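Long-range contacts in fibronectin type III domain-containing protein (Simiduia agarivorans, PDB 6P2K), which probably hydrolyses the beta-glucan backbone of xyloglucan, as a family 74 glycoside hydrolase whose enzymatic part is built from seven-bladed beta-propellers: residues 472-480 with 506-514; 407-415 with 482-493. All coordinates share one frame; numbering follows the deposited sequence.

The two contacts show how neighbouring blades of a beta-propeller are sewn together on both flanks of one sheet. Along the chain the segments alternate: 407-415, 472-480, 482-493, 506-514. Interaction 2 joins the hairpin of strands 403-409 and 412-417 to the sheet holding 478-483; interaction 1 joins that same sheet to the one beginning with 511-516. Strand 478-483 serves both, and the contacts meet where Trp480 CB packs on Trp493 CE3, although their centres lie about 21 Å apart. The first and third of these sheets are also linked by a zinc ion, bound by Asp405 on strand 403-409 and Asp513 on strand 511-516, so three successive sheets are tied together.

Interaction 1. Residues 472-480 with 506-514; sequences GGAHNGRLW and LPKGVLRDV
Val510 turns its CG2 methyl against residues 474-476, where it lies 4.0 Å from Ala474 CB and also rests against the carbonyl carbon of Asn476, at 3.8 Å. Beside it the two backbones touch directly. Gly477 N donates to Lys508 O over 2.9 Å with an N-H...O angle of 158°, approaching from above the carbonyl plane, and Gly477 CA makes a C-H...O contact of 3.3 Å with Gly509 O. A CB on Gly477 would run into that same oxygen, so the bare backbone is what lets the two segments touch here. A water donates to both His475 O and Lys508 O, bridging the two segments.

Further along, side chains take over. Leu479 CG swings opposite its own backbone nitrogen (chi1 -179°), which carries CD1 to within 4.1 Å of Val514 CG1, the two side chains crossing obliquely. Its CB meanwhile sits 4.1 Å from Leu511 CD1, a methyl that also covers the backbone of Arg478, while Met526 of strand 524-528 touches both Leu479 and Val514. The Arg478 side chain leads the other way, to a salt bridge with Glu495, and Asn476 OD1 is held by Thr467.

Strands 478-480 and 511-514 run at 33° to each other, with axes 8.7 Å apart, so they pack through side chains instead of pairing as one sheet. Next to Val514, Asp513 binds zinc together with Asp405. Sheets stacked face to face in this way, with an apolar layer between them, are the blade-to-blade interface of a beta-propeller.

Interaction 2. Residues 407-415 with 482-493; sequences AVHENYVIQ and KRLNTHSPADQW
Leu484 lays its CD2 methyl over the centre of the Tyr412 ring, 4.0 Å from the centroid and 10° off the ring normal, a CH-pi contact between neighbouring blades of the beta-propeller. The ring belongs to a beta hairpin whose type II' turn runs from His409 to Tyr412, and the connection between strands 478-483 and 493-496 folds against it.

His487 carries most of the contact. Glu410 OE1 stands 3.4 Å above one face of its imidazole, towards the rim, and Leu484 CB covers the opposite face. At the edge, near the plane, His487 NE2 and His409 ND1 share a hydrogen bond of 3.0 Å; the two rings meet rim to rim. With CG anti to the backbone N (chi1 -168°), the ring of His409 extends to the His487 edge.

Asn411 reaches the backbone instead: its ND2 donates to His487 O over 3.0 Å, with the acceptor almost in the amide plane and an N-H...O angle of 165°. The same ND2 also donates to Trp426 O, so one amide ties the turn to two other parts of the same chain. A leucine here has no N-H to offer, so the carbonyls of His487 and Trp426 would each lose this donor and the loop at His487 would probably be freer to shift. That loop is braced from within by Asp491 OD1, which accepts from Thr486 N and Thr486 OG1.

Towards the strands, Tyr412 OH and Trp493 NE1 both bond to the carboxylate of Glu424, which also forms a salt bridge with Lys482. Next to this polar group, Ile414 CD1 abuts the indole edge, 3.7 Å from Trp493 CZ2.

Interaction 1. Residues 472-480 with 506-514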
loop_
_atom_site.group_PDB
_atom_site.type_symbol
_atom_site.label_atom_id
_atom_site.label_comp_id
_atom_site.label_asym_id
_atom_site.label_seq_id
_atom_site.Cartn_x
_atom_site.Cartn_y
_atom_site.Cartn_z
ATOM N N GLY B 472 -3.687 -40.498 7.435
ATOM C CA GLY B 472 -2.312 -40.706 7.039
ATOM C C GLY B 472 -2.109 -41.027 5.574
ATOM O O GLY B 472 -0.962 -41.226 5.155
ATOM N N GLY B 473 -3.180 -41.082 4.783
ATOM C CA GLY B 473 -3.066 -41.389 3.370
ATOM C C GLY B 473 -2.679 -40.186 2.534
ATOM O O GLY B 473 -3.439 -39.763 1.656
ATOM N N ALA B 474 -1.493 -39.636 2.802
ATOM C CA ALA B 474 -1.015 -38.455 2.090
ATOM C C ALA B 474 -0.933 -38.719 0.592
ATOM O O ALA B 474 -0.392 -39.740 0.154
ATOM C CB ALA B 474 0.353 -38.042 2.631
ATOM N N HIS B 475 -1.462 -37.786 -0.200
ATOM C CA HIS B 475 -1.597 -38.035 -1.631
ATOM C C HIS B 475 -0.286 -37.840 -2.381
ATOM O O HIS B 475 0.007 -38.600 -3.310
ATOM C CB HIS B 475 -2.689 -37.142 -2.222
ATOM C CG HIS B 475 -4.069 -37.526 -1.796
ATOM N ND1 HIS B 475 -5.064 -36.601 -1.561
ATOM C CD2 HIS B 475 -4.617 -38.739 -1.546
ATOM C CE1 HIS B 475 -6.168 -37.229 -1.194
ATOM N NE2 HIS B 475 -5.922 -38.527 -1.175
ATOM N N ASN B 476 0.513 -36.842 -2.006
ATOM C CA ASN B 476 1.726 -36.545 -2.760
ATOM C C ASN B 476 2.623 -35.625 -1.942
ATOM O O ASN B 476 2.255 -35.156 -0.863
ATOM C CB ASN B 476 1.397 -35.911 -4.116
ATOM C CG ASN B 476 0.289 -34.886 -4.024
ATOM O OD1 ASN B 476 0.419 -33.869 -3.339
ATOM N ND2 ASN B 476 -0.815 -35.149 -4.711
ATOM N N GLY B 477 3.819 -35.378 -2.477
ATOM C CA GLY B 477 4.763 -34.477 -1.844
ATOM C C GLY B 477 4.591 -33.058 -2.345
ATOM O O GLY B 477 4.532 -32.818 -3.553
ATOM N N ARG B 478 4.496 -32.119 -1.406
ATOM C CA ARG B 478 4.426 -30.693 -1.704
ATOM C C ARG B 478 5.253 -29.942 -0.673
ATOM O O ARG B 478 5.131 -30.201 0.528
ATOM C CB ARG B 478 2.991 -30.159 -1.668
ATOM C CG ARG B 478 1.998 -30.820 -2.591
ATOM C CD ARG B 478 0.637 -30.174 -2.374
ATOM N NE ARG B 478 -0.418 -30.744 -3.204
ATOM C CZ ARG B 478 -0.895 -30.165 -4.301
ATOM N NH1 ARG B 478 -0.404 -29.003 -4.710
ATOM N NH2 ARG B 478 -1.865 -30.750 -4.992
ATOM N N LEU B 479 6.070 -29.002 -1.136
ATOM C CA LEU B 479 6.894 -28.183 -0.258
ATOM C C LEU B 479 6.243 -26.812 -0.103
ATOM O O LEU B 479 6.085 -26.080 -1.086
ATOM C CB LEU B 479 8.310 -28.053 -0.818
ATOM C CG LEU B 479 9.310 -27.246 0.007
ATOM C CD1 LEU B 479 9.674 -27.989 1.288
ATOM C CD2 LEU B 479 10.544 -26.955 -0.824
ATOM N N TRP B 480 5.853 -26.474 1.125
ATOM C CA TRP B 480 5.257 -25.184 1.437
ATOM C C TRP B 480 6.184 -24.387 2.346
ATOM O O TRP B 480 6.981 -24.954 3.102
ATOM C CB TRP B 480 3.888 -25.346 2.109
ATOM C CG TRP B 480 2.854 -25.996 1.234
ATOM C CD1 TRP B 480 2.768 -27.320 0.908
ATOM C CD2 TRP B 480 1.753 -25.350 0.581
ATOM N NE1 TRP B 480 1.686 -27.537 0.088
ATOM C CE2 TRP B 480 1.047 -26.344 -0.127
ATOM C CE3 TRP B 480 1.298 -24.026 0.525
ATOM C CZ2 TRP B 480 -0.090 -26.057 -0.879
ATOM C CZ3 TRP B 480 0.169 -23.741 -0.224
ATOM C CH2 TRP B 480 -0.512 -24.753 -0.919
ATOM N N LEU B 506 10.106 -31.011 -8.746
ATOM C CA LEU B 506 10.048 -31.941 -7.625
ATOM C C LEU B 506 8.946 -32.964 -7.876
ATOM O O LEU B 506 7.789 -32.574 -8.062
ATOM C CB LEU B 506 9.797 -31.197 -6.320
ATOM C CG LEU B 506 9.787 -32.031 -5.033
ATOM C CD1 LEU B 506 11.174 -32.570 -4.720
ATOM C CD2 LEU B 506 9.252 -31.207 -3.865
ATOM N N PRO B 507 9.254 -34.260 -7.898
ATOM C CA PRO B 507 8.244 -35.264 -8.259
ATOM C C PRO B 507 7.187 -35.436 -7.175
ATOM O O PRO B 507 7.272 -34.894 -6.072
ATOM C CB PRO B 507 9.067 -36.541 -8.449
ATOM C CG PRO B 507 10.268 -36.333 -7.596
ATOM C CD PRO B 507 10.572 -34.863 -7.648
ATOM N N LYS B 508 6.171 -36.233 -7.518
ATOM C CA LYS B 508 4.947 -36.324 -6.731
ATOM C C LYS B 508 5.080 -37.182 -5.479
ATOM O O LYS B 508 4.134 -37.227 -4.686
ATOM C CB LYS B 508 3.811 -36.877 -7.599
ATOM C CG LYS B 508 3.843 -38.393 -7.753
ATOM C CD LYS B 508 3.252 -38.855 -9.080
ATOM C CE LYS B 508 1.797 -38.438 -9.228
ATOM N NZ LYS B 508 1.225 -38.847 -10.546
ATOM N N GLY B 509 6.203 -37.865 -5.276
ATOM C CA GLY B 509 6.336 -38.720 -4.106
ATOM C C GLY B 509 6.334 -37.907 -2.821
ATOM O O GLY B 509 6.916 -36.823 -2.744
ATOM N N VAL B 510 5.652 -38.444 -1.799
ATOM C CA VAL B 510 5.543 -37.770 -0.510
ATOM C C VAL B 510 6.930 -37.454 0.028
ATOM O O VAL B 510 7.814 -38.315 0.051
ATOM C CB VAL B 510 4.744 -38.639 0.479
ATOM C CG1 VAL B 510 4.852 -38.084 1.895
ATOM C CG2 VAL B 510 3.283 -38.730 0.056
ATOM N N LEU B 511 7.129 -36.203 0.445
ATOM C CA LEU B 511 8.383 -35.786 1.075
ATOM C C LEU B 511 8.328 -36.220 2.537
ATOM O O LEU B 511 7.981 -35.451 3.438
ATOM C CB LEU B 511 8.589 -34.280 0.947
ATOM C CG LEU B 511 8.286 -33.624 -0.399
ATOM C CD1 LEU B 511 8.505 -32.113 -0.330
ATOM C CD2 LEU B 511 9.130 -34.243 -1.498
ATOM N N ARG B 512 8.682 -37.488 2.776
ATOM C CA ARG B 512 8.463 -38.058 4.102
ATOM C C ARG B 512 9.271 -37.337 5.174
ATOM O O ARG B 512 8.846 -37.281 6.333
ATOM C CB ARG B 512 8.771 -39.553 4.110
ATOM C CG ARG B 512 8.194 -40.235 5.332
ATOM C CD ARG B 512 8.282 -41.743 5.281
ATOM N NE ARG B 512 7.766 -42.315 6.520
ATOM C CZ ARG B 512 8.220 -43.433 7.078
ATOM N NH1 ARG B 512 9.204 -44.112 6.503
ATOM N NH2 ARG B 512 7.688 -43.870 8.217
ATOM N N ASP B 513 10.423 -36.770 4.823
ATOM C CA ASP B 513 11.047 -35.799 5.709
ATOM C C ASP B 513 11.589 -34.636 4.894
ATOM O O ASP B 513 11.923 -34.768 3.713
ATOM C CB ASP B 513 12.164 -36.404 6.574
ATOM C CG ASP B 513 12.502 -35.540 7.804
ATOM O OD1 ASP B 513 11.583 -34.983 8.467
ATOM O OD2 ASP B 513 13.709 -35.430 8.119
ATOM N N VAL B 514 11.629 -33.485 5.554
ATOM C CA VAL B 514 12.178 -32.239 5.041
ATOM C C VAL B 514 13.050 -31.683 6.153
ATOM O O VAL B 514 12.605 -31.599 7.302
ATOM C CB VAL B 514 11.064 -31.239 4.672
ATOM C CG1 VAL B 514 11.645 -29.875 4.350
ATOM C CG2 VAL B 514 10.209 -31.769 3.527
HETATM O O HOH W 1 2.313 -39.794 -4.370
#

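Interaction 2. Residues 407-415 with 482-493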
loop_
_atom_site.group_PDB
_atom_site.type_symbol
_atom_site.label_atom_id
_atom_site.label_comp_id
_atom_site.label_asym_id
_atom_site.label_seq_id
_atom_site.Cartn_x
_atom_site.Cartn_y
_atom_site.Cartn_z
ATOM N N ALA B 407 7.960 -27.943 14.991
ATOM C CA ALA B 407 8.993 -26.938 14.789
ATOM C C ALA B 407 8.622 -25.693 15.582
ATOM O O ALA B 407 7.442 -25.365 15.730
ATOM C CB ALA B 407 9.175 -26.592 13.307
ATOM N N VAL B 408 9.639 -25.002 16.093
ATOM C CA VAL B 408 9.451 -23.856 16.974
ATOM C C VAL B 408 10.352 -22.717 16.514
ATOM O O VAL B 408 11.523 -22.936 16.191
ATOM C CB VAL B 408 9.756 -24.212 18.445
ATOM C CG1 VAL B 408 9.673 -22.974 19.328
ATOM C CG2 VAL B 408 8.809 -25.288 18.953
ATOM N N HIS B 409 9.808 -21.501 16.491
ATOM C CA HIS B 409 10.646 -20.307 16.389
ATOM C C HIS B 409 10.009 -19.195 17.208
ATOM O O HIS B 409 8.933 -18.711 16.855
ATOM C CB HIS B 409 10.843 -19.868 14.941
ATOM C CG HIS B 409 11.911 -18.834 14.784
ATOM N ND1 HIS B 409 11.677 -17.491 14.987
ATOM C CD2 HIS B 409 13.230 -18.950 14.501
ATOM C CE1 HIS B 409 12.802 -16.821 14.809
ATOM N NE2 HIS B 409 13.759 -17.683 14.515
ATOM N N GLU B 410 10.681 -18.789 18.287
ATOM C CA GLU B 410 10.202 -17.737 19.198
ATOM C C GLU B 410 8.815 -18.135 19.690
ATOM O O GLU B 410 8.679 -19.235 20.253
ATOM C CB GLU B 410 10.288 -16.378 18.500
ATOM C CG GLU B 410 11.700 -15.951 18.134
ATOM C CD GLU B 410 11.738 -14.617 17.417
ATOM O OE1 GLU B 410 10.660 -14.031 17.190
ATOM O OE2 GLU B 410 12.847 -14.162 17.067
ATOM N N ASN B 411 7.782 -17.309 19.512
ATOM C CA ASN B 411 6.432 -17.615 19.974
ATOM C C ASN B 411 5.674 -18.544 19.036
ATOM O O ASN B 411 4.595 -19.021 19.405
ATOM C CB ASN B 411 5.635 -16.319 20.146
ATOM C CG ASN B 411 5.535 -15.532 18.852
ATOM O OD1 ASN B 411 6.531 -15.010 18.358
ATOM N ND2 ASN B 411 4.332 -15.460 18.287
ATOM N N TYR B 412 6.202 -18.799 17.842
ATOM C CA TYR B 412 5.522 -19.610 16.840
ATOM C C TYR B 412 5.840 -21.086 17.050
ATOM O O TYR B 412 7.004 -21.456 17.235
ATOM C CB TYR B 412 5.941 -19.187 15.432
ATOM C CG TYR B 412 5.337 -20.037 14.338
ATOM C CD1 TYR B 412 4.059 -19.784 13.860
ATOM C CD2 TYR B 412 6.048 -21.094 13.780
ATOM C CE1 TYR B 412 3.504 -20.565 12.856
ATOM C CE2 TYR B 412 5.502 -21.879 12.786
ATOM C CZ TYR B 412 4.228 -21.610 12.327
ATOM O OH TYR B 412 3.675 -22.380 11.330
ATOM N N VAL B 413 4.801 -21.921 17.018
ATOM C CA VAL B 413 4.937 -23.370 17.055
ATOM C C VAL B 413 4.025 -23.951 15.986
ATOM O O VAL B 413 2.904 -23.468 15.790
ATOM C CB VAL B 413 4.579 -23.958 18.439
ATOM C CG1 VAL B 413 4.832 -25.465 18.462
ATOM C CG2 VAL B 413 5.361 -23.264 19.547
ATOM N N ILE B 414 4.502 -24.980 15.290
ATOM C CA ILE B 414 3.668 -25.726 14.359
ATOM C C ILE B 414 3.740 -27.203 14.717
ATOM O O ILE B 414 4.830 -27.741 14.941
ATOM C CB ILE B 414 4.075 -25.500 12.888
ATOM C CG1 ILE B 414 3.220 -26.375 11.965
ATOM C CG2 ILE B 414 5.562 -25.773 12.676
ATOM C CD1 ILE B 414 3.247 -25.947 10.513
ATOM N N GLN B 415 2.574 -27.841 14.810
ATOM C CA GLN B 415 2.459 -29.294 14.825
ATOM C C GLN B 415 2.028 -29.754 13.442
ATOM O O GLN B 415 1.016 -29.281 12.918
ATOM C CB GLN B 415 1.429 -29.775 15.848
ATOM C CG GLN B 415 1.772 -29.597 17.304
ATOM C CD GLN B 415 0.717 -30.232 18.196
ATOM O OE1 GLN B 415 0.370 -31.403 18.025
ATOM N NE2 GLN B 415 0.187 -29.458 19.141
ATOM N N LYS B 482 6.330 -20.677 4.852
ATOM C CA LYS B 482 5.682 -19.532 5.489
ATOM C C LYS B 482 6.757 -18.636 6.088
ATOM O O LYS B 482 7.408 -19.011 7.070
ATOM C CB LYS B 482 4.686 -19.961 6.568
ATOM C CG LYS B 482 4.313 -18.816 7.517
ATOM C CD LYS B 482 3.256 -19.217 8.529
ATOM C CE LYS B 482 1.883 -19.326 7.878
ATOM N NZ LYS B 482 0.818 -19.670 8.869
ATOM N N ARG B 483 6.939 -17.457 5.502
ATOM C CA ARG B 483 7.868 -16.487 6.058
ATOM C C ARG B 483 7.285 -15.892 7.333
ATOM O O ARG B 483 6.154 -15.397 7.339
ATOM C CB ARG B 483 8.163 -15.392 5.036
ATOM C CG ARG B 483 9.078 -15.845 3.913
ATOM C CD ARG B 483 9.023 -14.888 2.733
ATOM N NE ARG B 483 7.829 -15.098 1.916
ATOM C CZ ARG B 483 7.693 -14.661 0.669
ATOM N NH1 ARG B 483 8.684 -13.992 0.091
ATOM N NH2 ARG B 483 6.570 -14.898 -0.001
ATOM N N LEU B 484 8.051 -15.959 8.420
ATOM C CA LEU B 484 7.597 -15.460 9.717
ATOM C C LEU B 484 7.945 -13.976 9.845
ATOM O O LEU B 484 8.756 -13.553 10.671
ATOM C CB LEU B 484 8.199 -16.290 10.844
ATOM C CG LEU B 484 7.801 -17.770 10.827
ATOM C CD1 LEU B 484 8.616 -18.567 11.840
ATOM C CD2 LEU B 484 6.308 -17.926 11.091
ATOM N N ASN B 485 7.301 -13.183 8.983
ATOM C CA ASN B 485 7.527 -11.742 8.990
ATOM C C ASN B 485 7.067 -11.115 10.298
ATOM O O ASN B 485 7.718 -10.206 10.822
ATOM C CB ASN B 485 6.806 -11.092 7.809
ATOM C CG ASN B 485 7.403 -11.481 6.472
ATOM O OD1 ASN B 485 8.612 -11.388 6.269
ATOM N ND2 ASN B 485 6.555 -11.924 5.550
ATOM N N THR B 486 5.946 -11.587 10.841
ATOM C CA THR B 486 5.376 -11.009 12.047
ATOM C C THR B 486 5.210 -12.002 13.188
ATOM O O THR B 486 4.861 -11.578 14.295
ATOM C CB THR B 486 4.006 -10.375 11.749
ATOM O OG1 THR B 486 3.097 -11.380 11.281
ATOM C CG2 THR B 486 4.134 -9.278 10.703
ATOM N N HIS B 487 5.458 -13.292 12.962
ATOM C CA HIS B 487 5.181 -14.330 13.954
ATOM C C HIS B 487 3.747 -14.201 14.462
ATOM O O HIS B 487 3.475 -14.177 15.665
ATOM C CB HIS B 487 6.187 -14.278 15.108
ATOM C CG HIS B 487 7.584 -14.639 14.706
ATOM N ND1 HIS B 487 8.413 -13.768 14.030
ATOM C CD2 HIS B 487 8.296 -15.779 14.876
ATOM C CE1 HIS B 487 9.576 -14.355 13.805
ATOM N NE2 HIS B 487 9.532 -15.575 14.310
ATOM N N SER B 488 2.823 -14.097 13.516
ATOM C CA SER B 488 1.429 -13.798 13.810
ATOM C C SER B 488 0.573 -14.506 12.775
ATOM O O SER B 488 1.084 -14.979 11.752
ATOM C CB SER B 488 1.173 -12.286 13.792
ATOM O OG SER B 488 0.649 -11.886 12.542
ATOM N N PRO B 489 -0.738 -14.614 13.016
ATOM C CA PRO B 489 -1.622 -15.209 11.997
ATOM C C PRO B 489 -1.609 -14.477 10.664
ATOM O O PRO B 489 -2.138 -15.015 9.684
ATOM C CB PRO B 489 -3.007 -15.143 12.654
ATOM C CG PRO B 489 -2.720 -15.191 14.113
ATOM C CD PRO B 489 -1.441 -14.412 14.295
ATOM N N ALA B 490 -1.020 -13.281 10.588
ATOM C CA ALA B 490 -0.951 -12.572 9.318
ATOM C C ALA B 490 0.012 -13.229 8.334
ATOM O O ALA B 490 -0.125 -13.016 7.125
ATOM C CB ALA B 490 -0.554 -11.112 9.547
ATOM N N ASP B 491 0.975 -14.014 8.814
ATOM C CA ASP B 491 1.875 -14.724 7.914
ATOM C C ASP B 491 1.101 -15.769 7.112
ATOM O O ASP B 491 0.096 -16.314 7.575
ATOM C CB ASP B 491 3.006 -15.393 8.696
ATOM C CG ASP B 491 3.826 -14.403 9.510
ATOM O OD1 ASP B 491 3.945 -13.230 9.094
ATOM O OD2 ASP B 491 4.358 -14.804 10.567
ATOM N N GLN B 492 1.588 -16.054 5.900
ATOM C CA GLN B 492 0.860 -16.881 4.945
ATOM C C GLN B 492 1.740 -17.983 4.364
ATOM O O GLN B 492 2.963 -17.841 4.261
ATOM C CB GLN B 492 0.295 -16.033 3.793
ATOM C CG GLN B 492 -0.716 -14.991 4.226
ATOM C CD GLN B 492 -1.943 -15.613 4.864
ATOM O OE1 GLN B 492 -2.491 -16.593 4.356
ATOM N NE2 GLN B 492 -2.377 -15.051 5.990
ATOM N N TRP B 493 1.089 -19.076 3.961
ATOM C CA TRP B 493 1.738 -20.190 3.281
ATOM C C TRP B 493 1.743 -19.973 1.773
ATOM O O TRP B 493 0.764 -19.483 1.204
ATOM C CB TRP B 493 1.016 -21.507 3.584
ATOM C CG TRP B 493 1.159 -21.982 4.990
ATOM C CD1 TRP B 493 0.229 -21.890 5.991
ATOM C CD2 TRP B 493 2.299 -22.635 5.558
ATOM N NE1 TRP B 493 0.728 -22.443 7.147
ATOM C CE2 TRP B 493 1.995 -22.908 6.908
ATOM C CE3 TRP B 493 3.550 -23.016 5.056
ATOM C CZ2 TRP B 493 2.897 -23.537 7.761
ATOM C CZ3 TRP B 493 4.442 -23.646 5.905
ATOM C CH2 TRP B 493 4.112 -23.903 7.241
#